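Local coordinates for protein uncharacterized N-acetyltransferase SSO0209 (Sulfolobus solfataricus strain P2, PDB 5C88) that transfers the acetyl group of acetyl-CoA to the free alpha-amino group at the N-terminus of proteins, with a preference for substrates that begin with serine, at residues N29-P34 and V94-R99; M19-Q24 and N60-Y65; I103-L108 and Y139-F144. All coordinates share one frame; numbering follows the deposited sequence.

Interaction 1: N29-P34 and V94-R99. With COA (coenzyme A), chain C.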
loop_
_atom_site.group_PDB
_atom_site.type_symbol
_atom_site.label_atom_id
_atom_site.label_comp_id
_atom_site.label_asym_id
_atom_site.label_seq_id
_atom_site.Cartn_x
_atom_site.Cartn_y
_atom_site.Cartn_z
ATOM N N ASN A 29 -1.742 6.208 10.894
ATOM C CA ASN A 29 -2.683 5.113 10.751
ATOM C C ASN A 29 -3.965 5.348 11.557
ATOM O O ASN A 29 -5.089 5.157 11.064
ATOM C CB ASN A 29 -2.044 3.795 11.193
ATOM C CG ASN A 29 -2.942 2.621 10.935
ATOM O OD1 ASN A 29 -3.441 1.985 11.849
ATOM N ND2 ASN A 29 -3.185 2.355 9.672
ATOM N N ARG A 30 -3.784 5.759 12.808
ATOM C CA ARG A 30 -4.908 5.956 13.701
ATOM C C ARG A 30 -5.794 7.116 13.234
ATOM O O ARG A 30 -7.025 7.003 13.218
ATOM C CB ARG A 30 -4.402 6.192 15.118
ATOM C CG ARG A 30 -3.546 5.055 15.670
ATOM C CD ARG A 30 -4.379 3.840 15.989
ATOM N NE ARG A 30 -3.705 2.925 16.905
ATOM C CZ ARG A 30 -2.988 1.872 16.521
ATOM N NH1 ARG A 30 -2.837 1.599 15.223
ATOM N NH2 ARG A 30 -2.422 1.090 17.436
ATOM N N LEU A 31 -5.150 8.212 12.840
ATOM C CA LEU A 31 -5.820 9.411 12.329
ATOM C C LEU A 31 -6.590 9.216 11.021
ATOM O O LEU A 31 -7.661 9.797 10.821
ATOM C CB LEU A 31 -4.792 10.529 12.102
ATOM C CG LEU A 31 -4.396 11.472 13.235
ATOM C CD1 LEU A 31 -3.455 12.543 12.718
ATOM C CD2 LEU A 31 -5.632 12.090 13.850
ATOM N N THR A 32 -6.026 8.417 10.123
ATOM C CA THR A 32 -6.474 8.392 8.734
ATOM C C THR A 32 -7.473 7.276 8.410
ATOM O O THR A 32 -8.391 7.472 7.606
ATOM C CB THR A 32 -5.247 8.285 7.786
ATOM O OG1 THR A 32 -4.557 9.541 7.742
ATOM C CG2 THR A 32 -5.669 7.925 6.382
ATOM N N LEU A 33 -7.320 6.135 9.080
ATOM C CA LEU A 33 -7.906 4.868 8.650
ATOM C C LEU A 33 -8.663 4.156 9.768
ATOM O O LEU A 33 -8.377 4.380 10.931
ATOM C CB LEU A 33 -6.800 3.949 8.124
ATOM C CG LEU A 33 -6.117 4.303 6.809
ATOM C CD1 LEU A 33 -4.743 3.652 6.751
ATOM C CD2 LEU A 33 -6.975 3.864 5.628
ATOM N N PRO A 34 -9.618 3.267 9.415
ATOM C CA PRO A 34 -10.368 2.546 10.452
ATOM C C PRO A 34 -9.696 1.234 10.846
ATOM O O PRO A 34 -10.112 0.567 11.792
ATOM C CB PRO A 34 -11.723 2.279 9.787
ATOM C CG PRO A 34 -11.546 2.661 8.294
ATOM C CD PRO A 34 -10.091 2.903 8.069
ATOM N N VAL A 94 -1.704 9.054 3.802
ATOM C CA VAL A 94 -1.085 10.376 3.767
ATOM C C VAL A 94 -1.902 11.304 4.635
ATOM O O VAL A 94 -3.134 11.317 4.528
ATOM C CB VAL A 94 -1.028 10.967 2.342
ATOM C CG1 VAL A 94 -0.339 12.335 2.352
ATOM C CG2 VAL A 94 -0.367 9.981 1.360
ATOM N N LEU A 95 -1.232 12.068 5.493
ATOM C CA LEU A 95 -1.910 13.050 6.335
ATOM C C LEU A 95 -2.675 14.075 5.487
ATOM O O LEU A 95 -2.133 14.642 4.533
ATOM C CB LEU A 95 -0.919 13.760 7.245
ATOM C CG LEU A 95 -0.452 13.008 8.489
ATOM C CD1 LEU A 95 0.642 13.793 9.190
ATOM C CD2 LEU A 95 -1.614 12.771 9.426
ATOM N N GLU A 96 -3.933 14.291 5.860
ATOM C CA GLU A 96 -4.887 15.130 5.128
ATOM C C GLU A 96 -4.335 16.465 4.640
ATOM O O GLU A 96 -4.634 16.895 3.527
ATOM C CB GLU A 96 -6.122 15.378 6.002
ATOM C CG GLU A 96 -5.829 15.483 7.502
ATOM C CD GLU A 96 -5.575 14.128 8.183
ATOM O OE1 GLU A 96 -5.568 13.094 7.480
ATOM O OE2 GLU A 96 -5.360 14.104 9.416
ATOM N N GLU A 97 -3.529 17.101 5.484
ATOM C CA GLU A 97 -2.887 18.376 5.185
ATOM C C GLU A 97 -1.962 18.309 3.970
ATOM O O GLU A 97 -1.694 19.317 3.315
ATOM C CB GLU A 97 -2.086 18.846 6.405
ATOM C CG GLU A 97 -2.719 19.989 7.172
ATOM C CD GLU A 97 -1.719 20.718 8.063
ATOM O OE1 GLU A 97 -0.871 20.041 8.692
ATOM O OE2 GLU A 97 -1.779 21.967 8.127
ATOM N N TYR A 98 -1.472 17.116 3.669
ATOM C CA TYR A 98 -0.423 16.982 2.681
ATOM C C TYR A 98 -0.855 16.263 1.410
ATOM O O TYR A 98 -0.019 15.954 0.563
ATOM C CB TYR A 98 0.760 16.268 3.315
ATOM C CG TYR A 98 1.281 16.986 4.543
ATOM C CD1 TYR A 98 2.186 18.037 4.429
ATOM C CD2 TYR A 98 0.867 16.614 5.817
ATOM C CE1 TYR A 98 2.656 18.698 5.548
ATOM C CE2 TYR A 98 1.334 17.266 6.938
ATOM C CZ TYR A 98 2.227 18.303 6.799
ATOM O OH TYR A 98 2.692 18.939 7.922
ATOM N N ARG A 99 -2.159 16.031 1.271
ATOM C CA ARG A 99 -2.724 15.325 0.112
ATOM C C ARG A 99 -2.703 16.130 -1.174
ATOM O O ARG A 99 -2.535 17.348 -1.158
ATOM C CB ARG A 99 -4.157 14.907 0.415
ATOM C CG ARG A 99 -4.216 14.143 1.689
ATOM C CD ARG A 99 -5.504 13.413 1.919
ATOM N NE ARG A 99 -5.328 12.545 3.076
ATOM C CZ ARG A 99 -6.307 12.100 3.845
ATOM N NH1 ARG A 99 -7.564 12.410 3.573
ATOM N NH2 ARG A 99 -6.018 11.334 4.882
HETATM N N1A COA C . -9.924 13.609 -4.898
HETATM C C2A COA C . -9.955 12.982 -6.113
HETATM N N3A COA C . -8.871 12.277 -6.558
HETATM C C4A COA C . -7.743 12.193 -5.791
HETATM C C5A COA C . -7.700 12.815 -4.591
HETATM C C6A COA C . -8.807 13.531 -4.150
HETATM N N6A COA C . -9.358 14.328 -3.102
HETATM N N7A COA C . -6.481 12.582 -4.027
HETATM C C8A COA C . -5.767 11.816 -4.890
HETATM N N9A COA C . -6.538 11.570 -5.981
HETATM C C1B COA C . -6.192 10.808 -7.133
HETATM C C2B COA C . -6.107 11.563 -8.204
HETATM O O2B COA C . -6.465 10.795 -9.389
HETATM C C3B COA C . -4.559 12.031 -8.299
HETATM O O3B COA C . -4.282 12.383 -9.649
HETATM P P3B COA C . -4.188 13.940 -10.030
HETATM O O7A COA C . -3.118 14.116 -11.081
HETATM O O8A COA C . -3.845 14.719 -8.772
HETATM O O9A COA C . -5.518 14.397 -10.593
HETATM C C4B COA C . -3.826 10.950 -7.925
HETATM O O4B COA C . -4.721 10.244 -6.921
HETATM C C5B COA C . -2.503 11.317 -7.263
HETATM O O5B COA C . -2.743 11.847 -5.963
HETATM P P1A COA C . -1.567 11.876 -4.874
HETATM O O1A COA C . -0.301 11.236 -5.420
HETATM O O2A COA C . -1.246 13.307 -4.485
HETATM O O3A COA C . -2.078 11.018 -3.648
HETATM P P2A COA C . -2.454 11.596 -2.254
HETATM O O4A COA C . -3.385 12.776 -2.440
HETATM O O5A COA C . -1.167 12.019 -1.565
HETATM O O6A COA C . -3.218 10.462 -1.322
HETATM C CBP COA C . -5.468 9.459 -0.841
HETATM C CCP COA C . -4.317 9.702 -1.863
HETATM C CDP COA C . -5.987 10.779 -0.197
HETATM C CEP COA C . -6.634 8.766 -1.593
HETATM C CAP COA C . -4.969 8.489 0.305
HETATM O OAP COA C . -3.758 7.921 -0.098
HETATM C C9P COA C . -4.794 9.208 1.592
HETATM O O9P COA C . -3.799 9.810 1.813
HETATM N N8P COA C . -5.802 9.206 2.630
HETATM C C7P COA C . -7.056 8.505 2.468
HETATM C C6P COA C . -6.963 7.180 3.295
HETATM C C5P COA C . -7.957 6.174 2.647
HETATM O O5P COA C . -9.167 6.389 2.693
HETATM N N4P COA C . -7.432 5.001 1.990
HETATM C C3P COA C . -6.043 4.779 1.951
HETATM C C2P COA C . -5.788 3.266 1.737
HETATM S S1P COA C . -7.139 2.526 0.827
#
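The acetyl-CoA site of this GNAT-fold enzyme is bordered here by T32 and R99, which meet beside the pantetheine arm of coenzyme A where the C-terminal end of helix 22-32 faces the loop between strand 83-94 and helix 103-117. T32 comes at the edge of the R99 guanidinium, its OG1 near the plane and 3.7 Å from R99 NH2, too long for a hydrogen bond. With CG2 anti to the backbone N (chi1 of OG1 -74°), the methyl is turned to the cofactor and rests 3.4 Å from COA C6P. R99 is extended from CG to NE and folds back on its own loop: NE and NH2 grip V94 O side-on, each at 2.9 Å and with the carbonyl oxygen in the guanidinium plane. One face of the group carries E96 CA; the opposite face takes COA N8P, 3.1 Å from R99 NH2, a contact over the face and not a hydrogen bond. E96 OE1 adds a salt bridge to NH2 at 3.2 Å, but from well out of the plane, so charge alone acts there. Farther out, L31 CD1 touches L95 CD2 at 3.8 Å. V94 N gives COA O9P a weak hydrogen bond. Two bonds to one carbonyl fix the guanidinium's rotation and present a flat face to the pantetheine amide, while the nearby carboxylate probably offsets part of its charge.

Interaction 2: M19-Q24 and N60-Y65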
loop_
_atom_site.group_PDB
_atom_site.type_symbol
_atom_site.label_atom_id
_atom_site.label_comp_id
_atom_site.label_asym_id
_atom_site.label_seq_id
_atom_site.Cartn_x
_atom_site.Cartn_y
_atom_site.Cartn_z
ATOM N N MET A 19 12.704 2.061 12.265
ATOM C CA MET A 19 11.942 1.746 13.477
ATOM C C MET A 19 11.557 2.955 14.342
ATOM O O MET A 19 10.688 2.843 15.202
ATOM C CB MET A 19 12.719 0.738 14.331
ATOM C CG MET A 19 12.914 -0.642 13.681
ATOM S SD MET A 19 11.445 -1.705 13.647
ATOM C CE MET A 19 12.140 -3.207 12.990
ATOM N N ASP A 20 12.181 4.108 14.118
ATOM C CA ASP A 20 11.828 5.298 14.885
ATOM C C ASP A 20 10.665 6.063 14.248
ATOM O O ASP A 20 10.149 7.025 14.822
ATOM C CB ASP A 20 13.048 6.206 15.045
ATOM C CG ASP A 20 14.154 5.556 15.863
ATOM O OD1 ASP A 20 13.934 5.269 17.064
ATOM O OD2 ASP A 20 15.244 5.315 15.298
ATOM N N ASP A 21 10.251 5.623 13.065
ATOM C CA ASP A 21 9.102 6.217 12.379
ATOM C C ASP A 21 7.808 5.566 12.825
ATOM O O ASP A 21 6.731 6.079 12.540
ATOM C CB ASP A 21 9.231 6.075 10.861
ATOM C CG ASP A 21 10.609 6.406 10.364
ATOM O OD1 ASP A 21 11.267 7.257 10.995
ATOM O OD2 ASP A 21 11.043 5.814 9.356
ATOM N N ILE A 22 7.935 4.424 13.502
ATOM C CA ILE A 22 6.806 3.538 13.795
ATOM C C ILE A 22 5.715 4.279 14.540
ATOM O O ILE A 22 4.543 4.079 14.281
ATOM C CB ILE A 22 7.241 2.298 14.632
ATOM C CG1 ILE A 22 8.208 1.431 13.841
ATOM C CG2 ILE A 22 6.038 1.469 15.046
ATOM C CD1 ILE A 22 7.652 0.976 12.516
ATOM N N ASP A 23 6.114 5.154 15.455
ATOM C CA ASP A 23 5.151 5.917 16.233
ATOM C C ASP A 23 4.425 6.911 15.342
ATOM O O ASP A 23 3.197 7.029 15.414
ATOM C CB ASP A 23 5.842 6.630 17.397
ATOM C CG ASP A 23 6.500 5.658 18.358
ATOM O OD1 ASP A 23 5.842 4.663 18.734
ATOM O OD2 ASP A 23 7.674 5.876 18.726
ATOM N N GLN A 24 5.178 7.609 14.493
ATOM C CA GLN A 24 4.573 8.549 13.563
ATOM C C GLN A 24 3.680 7.754 12.626
ATOM O O GLN A 24 2.547 8.144 12.343
ATOM C CB GLN A 24 5.628 9.350 12.789
ATOM C CG GLN A 24 6.426 10.304 13.683
ATOM C CD GLN A 24 6.823 11.604 12.991
ATOM O OE1 GLN A 24 5.997 12.511 12.827
ATOM N NE2 GLN A 24 8.095 11.708 12.600
ATOM N N ASN A 60 11.189 17.191 8.386
ATOM C CA ASN A 60 11.590 16.035 9.202
ATOM C C ASN A 60 10.455 15.393 9.999
ATOM O O ASN A 60 10.661 14.867 11.092
ATOM C CB ASN A 60 12.725 16.405 10.158
ATOM C CG ASN A 60 14.054 15.815 9.727
ATOM O OD1 ASN A 60 14.319 15.638 8.534
ATOM N ND2 ASN A 60 14.887 15.480 10.700
ATOM N N SER A 61 9.257 15.431 9.436
ATOM C CA SER A 61 8.128 14.724 10.009
ATOM C C SER A 61 7.668 13.663 9.004
ATOM O O SER A 61 7.842 13.840 7.806
ATOM C CB SER A 61 7.006 15.704 10.344
ATOM O OG SER A 61 6.018 15.098 11.156
ATOM N N VAL A 62 7.129 12.548 9.484
ATOM C CA VAL A 62 6.487 11.588 8.587
ATOM C C VAL A 62 5.060 12.049 8.339
ATOM O O VAL A 62 4.363 12.436 9.273
ATOM C CB VAL A 62 6.477 10.144 9.159
ATOM C CG1 VAL A 62 5.878 9.165 8.138
ATOM C CG2 VAL A 62 7.891 9.702 9.553
ATOM N N VAL A 63 4.620 12.040 7.085
ATOM C CA VAL A 63 3.260 12.493 6.785
ATOM C C VAL A 63 2.536 11.526 5.856
ATOM O O VAL A 63 1.442 11.804 5.364
ATOM C CB VAL A 63 3.277 13.881 6.153
ATOM C CG1 VAL A 63 3.909 14.879 7.106
ATOM C CG2 VAL A 63 4.055 13.834 4.847
ATOM N N GLY A 64 3.167 10.387 5.610
ATOM C CA GLY A 64 2.631 9.416 4.693
ATOM C C GLY A 64 3.528 8.209 4.664
ATOM O O GLY A 64 4.745 8.336 4.698
ATOM N N TYR A 65 2.923 7.033 4.582
ATOM C CA TYR A 65 3.679 5.804 4.612
ATOM C C TYR A 65 3.015 4.784 3.730
ATOM O O TYR A 65 1.814 4.860 3.499
ATOM C CB TYR A 65 3.778 5.269 6.045
ATOM C CG TYR A 65 2.490 4.627 6.530
ATOM C CD1 TYR A 65 2.255 3.259 6.357
ATOM C CD2 TYR A 65 1.512 5.385 7.154
ATOM C CE1 TYR A 65 1.076 2.681 6.767
ATOM C CE2 TYR A 65 0.338 4.810 7.582
ATOM C CZ TYR A 65 0.121 3.456 7.383
ATOM O OH TYR A 65 -1.056 2.889 7.807
#
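Q24 lies across V62, its CB 3.8 Å from V62 CB and its amide carried on past the valine toward the start of strand 61-72. The two side chains run at a slant to each other, and V62 CG2 touches the far end of the glutamine, 3.7 Å from Q24 NE2. A bend at chi2 (-146°) takes the amide along the strand to S61, whose hydroxyl donates to Q24 OE1 at 3.1 Å. The bond arrives in the carbonyl plane, on a lone pair, with a C=O...OG angle of 133°. S61 can reach it because OG stands anti to its backbone N (chi1 -168°). K27, one turn farther along the helix, also hydrogen-bonds to Q24 OE1, so this oxygen is held by two donors, one from the strand and one from the helix itself. Q24 NE2 comes within 3.4 Å of V62 N, but both are donors and no bond joins them.

In the GNAT fold of this enzyme the pair marks where helix 22-32 packs on the central mixed sheet. The nearest backbones are those of Q24 and V62, whose CA atoms are 6.1 Å apart. V62 points its CB toward the helix, and it also touches I28 one turn beyond Q24 and V55 and I57 of the adjoining strand 54-58. Three residues before Q24, D21 adds a looser touch, its CB 4.1 Å from V62 CG2, the same methyl that Q24 NE2 meets; its carboxylate is engaged elsewhere, D21 OD2 taking a hydrogen bond from R18 N and a salt bridge from R15.

Interaction 3: I103-L108 and Y139-F144. With COA (coenzyme A), chain C.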
loop_
_atom_site.group_PDB
_atom_site.type_symbol
_atom_site.label_atom_id
_atom_site.label_comp_id
_atom_site.label_asym_id
_atom_site.label_seq_id
_atom_site.Cartn_x
_atom_site.Cartn_y
_atom_site.Cartn_z
ATOM N N ILE A 103 2.110 12.639 -3.056
ATOM C CA ILE A 103 2.768 11.718 -2.131
ATOM C C ILE A 103 2.387 10.247 -2.351
ATOM O O ILE A 103 3.268 9.393 -2.450
ATOM C CB ILE A 103 2.484 12.089 -0.671
ATOM C CG1 ILE A 103 3.168 13.414 -0.318
ATOM C CG2 ILE A 103 3.037 11.050 0.234
ATOM C CD1 ILE A 103 2.979 13.846 1.137
ATOM N N ALA A 104 1.094 9.942 -2.436
ATOM C CA ALA A 104 0.671 8.542 -2.507
ATOM C C ALA A 104 1.074 7.866 -3.829
ATOM O O ALA A 104 1.306 6.647 -3.874
ATOM C CB ALA A 104 -0.806 8.429 -2.291
ATOM N N THR A 105 1.186 8.663 -4.884
ATOM C CA THR A 105 1.682 8.177 -6.162
ATOM C C THR A 105 3.144 7.741 -6.082
ATOM O O THR A 105 3.542 6.714 -6.634
ATOM C CB THR A 105 1.534 9.249 -7.238
ATOM O OG1 THR A 105 0.141 9.471 -7.484
ATOM C CG2 THR A 105 2.186 8.806 -8.518
ATOM N N THR A 106 3.933 8.538 -5.378
ATOM C CA THR A 106 5.360 8.302 -5.202
ATOM C C THR A 106 5.635 7.111 -4.297
ATOM O O THR A 106 6.548 6.305 -4.550
ATOM C CB THR A 106 6.032 9.552 -4.608
ATOM O OG1 THR A 106 5.493 10.715 -5.251
ATOM C CG2 THR A 106 7.529 9.513 -4.808
ATOM N N LEU A 107 4.851 7.015 -3.228
ATOM C CA LEU A 107 4.970 5.901 -2.303
ATOM C C LEU A 107 4.691 4.585 -3.035
ATOM O O LEU A 107 5.404 3.612 -2.856
ATOM C CB LEU A 107 4.023 6.083 -1.119
ATOM C CG LEU A 107 4.459 7.130 -0.079
ATOM C CD1 LEU A 107 3.385 7.353 0.991
ATOM C CD2 LEU A 107 5.767 6.731 0.571
ATOM N N LEU A 108 3.665 4.580 -3.879
ATOM C CA LEU A 108 3.264 3.371 -4.573
ATOM C C LEU A 108 4.318 2.977 -5.580
ATOM O O LEU A 108 4.638 1.803 -5.733
ATOM C CB LEU A 108 1.927 3.569 -5.275
ATOM C CG LEU A 108 0.713 2.956 -4.596
ATOM C CD1 LEU A 108 -0.525 3.261 -5.431
ATOM C CD2 LEU A 108 0.894 1.458 -4.418
ATOM N N TYR A 139 -5.281 4.659 -8.001
ATOM C CA TYR A 139 -4.850 3.359 -8.491
ATOM C C TYR A 139 -5.081 3.212 -9.992
ATOM O O TYR A 139 -4.209 2.728 -10.703
ATOM C CB TYR A 139 -5.567 2.241 -7.735
ATOM C CG TYR A 139 -5.427 2.360 -6.241
ATOM C CD1 TYR A 139 -4.205 2.672 -5.662
ATOM C CD2 TYR A 139 -6.521 2.181 -5.404
ATOM C CE1 TYR A 139 -4.076 2.787 -4.293
ATOM C CE2 TYR A 139 -6.403 2.299 -4.037
ATOM C CZ TYR A 139 -5.176 2.598 -3.485
ATOM O OH TYR A 139 -5.054 2.715 -2.119
ATOM N N GLU A 140 -6.250 3.627 -10.471
ATOM C CA GLU A 140 -6.568 3.523 -11.892
ATOM C C GLU A 140 -5.622 4.369 -12.739
ATOM O O GLU A 140 -5.245 3.988 -13.857
ATOM C CB GLU A 140 -8.011 3.948 -12.148
ATOM C CG GLU A 140 -9.045 3.055 -11.500
ATOM C CD GLU A 140 -10.413 3.205 -12.126
ATOM O OE1 GLU A 140 -11.406 2.807 -11.483
ATOM O OE2 GLU A 140 -10.494 3.709 -13.266
ATOM N N LYS A 141 -5.263 5.526 -12.191
ATOM C CA LYS A 141 -4.299 6.431 -12.796
ATOM C C LYS A 141 -2.944 5.733 -12.966
ATOM O O LYS A 141 -2.251 5.953 -13.957
ATOM C CB LYS A 141 -4.150 7.699 -11.936
ATOM C CG LYS A 141 -3.423 8.850 -12.618
ATOM C CD LYS A 141 -2.533 9.624 -11.646
ATOM C CE LYS A 141 -1.557 10.556 -12.379
ATOM N NZ LYS A 141 -0.421 11.012 -11.509
ATOM N N LEU A 142 -2.573 4.892 -12.000
ATOM C CA LEU A 142 -1.318 4.137 -12.082
ATOM C C LEU A 142 -1.548 2.736 -12.683
ATOM O O LEU A 142 -0.739 1.823 -12.503
ATOM C CB LEU A 142 -0.659 4.035 -10.700
ATOM C CG LEU A 142 -0.470 5.327 -9.883
ATOM C CD1 LEU A 142 0.275 5.037 -8.597
ATOM C CD2 LEU A 142 0.243 6.431 -10.670
ATOM N N ASN A 143 -2.677 2.594 -13.375
ATOM C CA ASN A 143 -3.006 1.434 -14.212
ATOM C C ASN A 143 -3.239 0.144 -13.443
ATOM O O ASN A 143 -3.040 -0.956 -13.968
ATOM C CB ASN A 143 -1.926 1.232 -15.274
ATOM C CG ASN A 143 -1.653 2.505 -16.056
ATOM O OD1 ASN A 143 -2.459 2.926 -16.890
ATOM N ND2 ASN A 143 -0.520 3.138 -15.772
ATOM N N PHE A 144 -3.662 0.294 -12.192
ATOM C CA PHE A 144 -4.373 -0.772 -11.505
ATOM C C PHE A 144 -5.734 -0.934 -12.171
ATOM O O PHE A 144 -6.289 0.029 -12.683
ATOM C CB PHE A 144 -4.563 -0.463 -10.017
ATOM C CG PHE A 144 -3.334 -0.645 -9.193
ATOM C CD1 PHE A 144 -3.238 -1.696 -8.294
ATOM C CD2 PHE A 144 -2.269 0.235 -9.307
ATOM C CE1 PHE A 144 -2.096 -1.868 -7.522
ATOM C CE2 PHE A 144 -1.124 0.063 -8.537
ATOM C CZ PHE A 144 -1.041 -0.986 -7.644
HETATM N N1A COA C . -9.924 13.609 -4.898
HETATM C C2A COA C . -9.955 12.982 -6.113
HETATM N N3A COA C . -8.871 12.277 -6.558
HETATM C C4A COA C . -7.743 12.193 -5.791
HETATM C C5A COA C . -7.700 12.815 -4.591
HETATM C C6A COA C . -8.807 13.531 -4.150
HETATM N N6A COA C . -9.358 14.328 -3.102
HETATM N N7A COA C . -6.481 12.582 -4.027
HETATM C C8A COA C . -5.767 11.816 -4.890
HETATM N N9A COA C . -6.538 11.570 -5.981
HETATM C C1B COA C . -6.192 10.808 -7.133
HETATM C C2B COA C . -6.107 11.563 -8.204
HETATM O O2B COA C . -6.465 10.795 -9.389
HETATM C C3B COA C . -4.559 12.031 -8.299
HETATM O O3B COA C . -4.282 12.383 -9.649
HETATM P P3B COA C . -4.188 13.940 -10.030
HETATM O O7A COA C . -3.118 14.116 -11.081
HETATM O O8A COA C . -3.845 14.719 -8.772
HETATM O O9A COA C . -5.518 14.397 -10.593
HETATM C C4B COA C . -3.826 10.950 -7.925
HETATM O O4B COA C . -4.721 10.244 -6.921
HETATM C C5B COA C . -2.503 11.317 -7.263
HETATM O O5B COA C . -2.743 11.847 -5.963
HETATM P P1A COA C . -1.567 11.876 -4.874
HETATM O O1A COA C . -0.301 11.236 -5.420
HETATM O O2A COA C . -1.246 13.307 -4.485
HETATM O O3A COA C . -2.078 11.018 -3.648
HETATM P P2A COA C . -2.454 11.596 -2.254
HETATM O O4A COA C . -3.385 12.776 -2.440
HETATM O O5A COA C . -1.167 12.019 -1.565
HETATM O O6A COA C . -3.218 10.462 -1.322
HETATM C CBP COA C . -5.468 9.459 -0.841
HETATM C CCP COA C . -4.317 9.702 -1.863
HETATM C CDP COA C . -5.987 10.779 -0.197
HETATM C CEP COA C . -6.634 8.766 -1.593
HETATM C CAP COA C . -4.969 8.489 0.305
HETATM O OAP COA C . -3.758 7.921 -0.098
HETATM C C9P COA C . -4.794 9.208 1.592
HETATM O O9P COA C . -3.799 9.810 1.813
HETATM N N8P COA C . -5.802 9.206 2.630
HETATM C C7P COA C . -7.056 8.505 2.468
HETATM C C6P COA C . -6.963 7.180 3.295
HETATM C C5P COA C . -7.957 6.174 2.647
HETATM O O5P COA C . -9.167 6.389 2.693
HETATM N N4P COA C . -7.432 5.001 1.990
HETATM C C3P COA C . -6.043 4.779 1.951
HETATM C C2P COA C . -5.788 3.266 1.737
HETATM S S1P COA C . -7.139 2.526 0.827
#
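The pyrophosphate-binding helix of the acetyl-CoA site, 103-117, packs by its first turns against the end of helix 133-141, with L108 and T105 meeting L142 and Y139. L108 CD1 touches two partners: it lies 3.7 Å from L142 CD1 and equally close to Y139 CD1, where it comes at the edge of the ring, near its plane, and at about a right angle to the tyrosine side chain. The other branch, CD2, approaches F144 CZ obliquely at a looser distance. One turn earlier, T105 CG2 touches L142 CD2 at 3.7 Å.

T105 divides its two branches: at chi1 -67° OG1 stands beside the backbone N and donates to COA O1A at 2.8 Å, which leaves the methyl for L142. The same phosphate oxygen receives T105 N at 3.0 Å, and A104 N bonds to COA O5A on the other phosphate. R100 N and G102 N, in the loop just before the helix, also hydrogen-bond to the cofactor; the N-H groups of A104 and T105 grip the two phosphates, as is characteristic of the GNAT fold, and the helix dipole would be expected to reinforce this hold. From the opposing helix, Y139 OH reaches the thiol end of coenzyme A, 3.6 Å from COA S1P, and K141 runs alongside the ribose.

Helix 133-141 closes in a Schellman motif, N143 with positive phi as the C-prime residue: F144 N bonds to Y139 O and N143 N to E140 O. The turn brings L142 and F144 round on the side of L108, and the F144 ring continues onto I124 and L126 of strand 123-129.

The three contacts lie within one GNAT domain. Interactions 1 and 2 share helix 22-32, one at its C-terminal end and the other near its start, with centres about 12 Å apart; the L95-V63 backbone pairing joins them, and their segments alternate along the chain. Interaction 3 comes later in sequence, its centre about 16 Å from that of interaction 1 and about 20 Å from that of interaction 2. It meets the first where V94 packs on I103 and A104, and the second where L107 packs on G64 and Y65. Interactions 1 and 3 border coenzyme A at two places along its length, pantetheine and pyrophosphate, whereas interaction 2 holds the same helix 22-32 to the sheet.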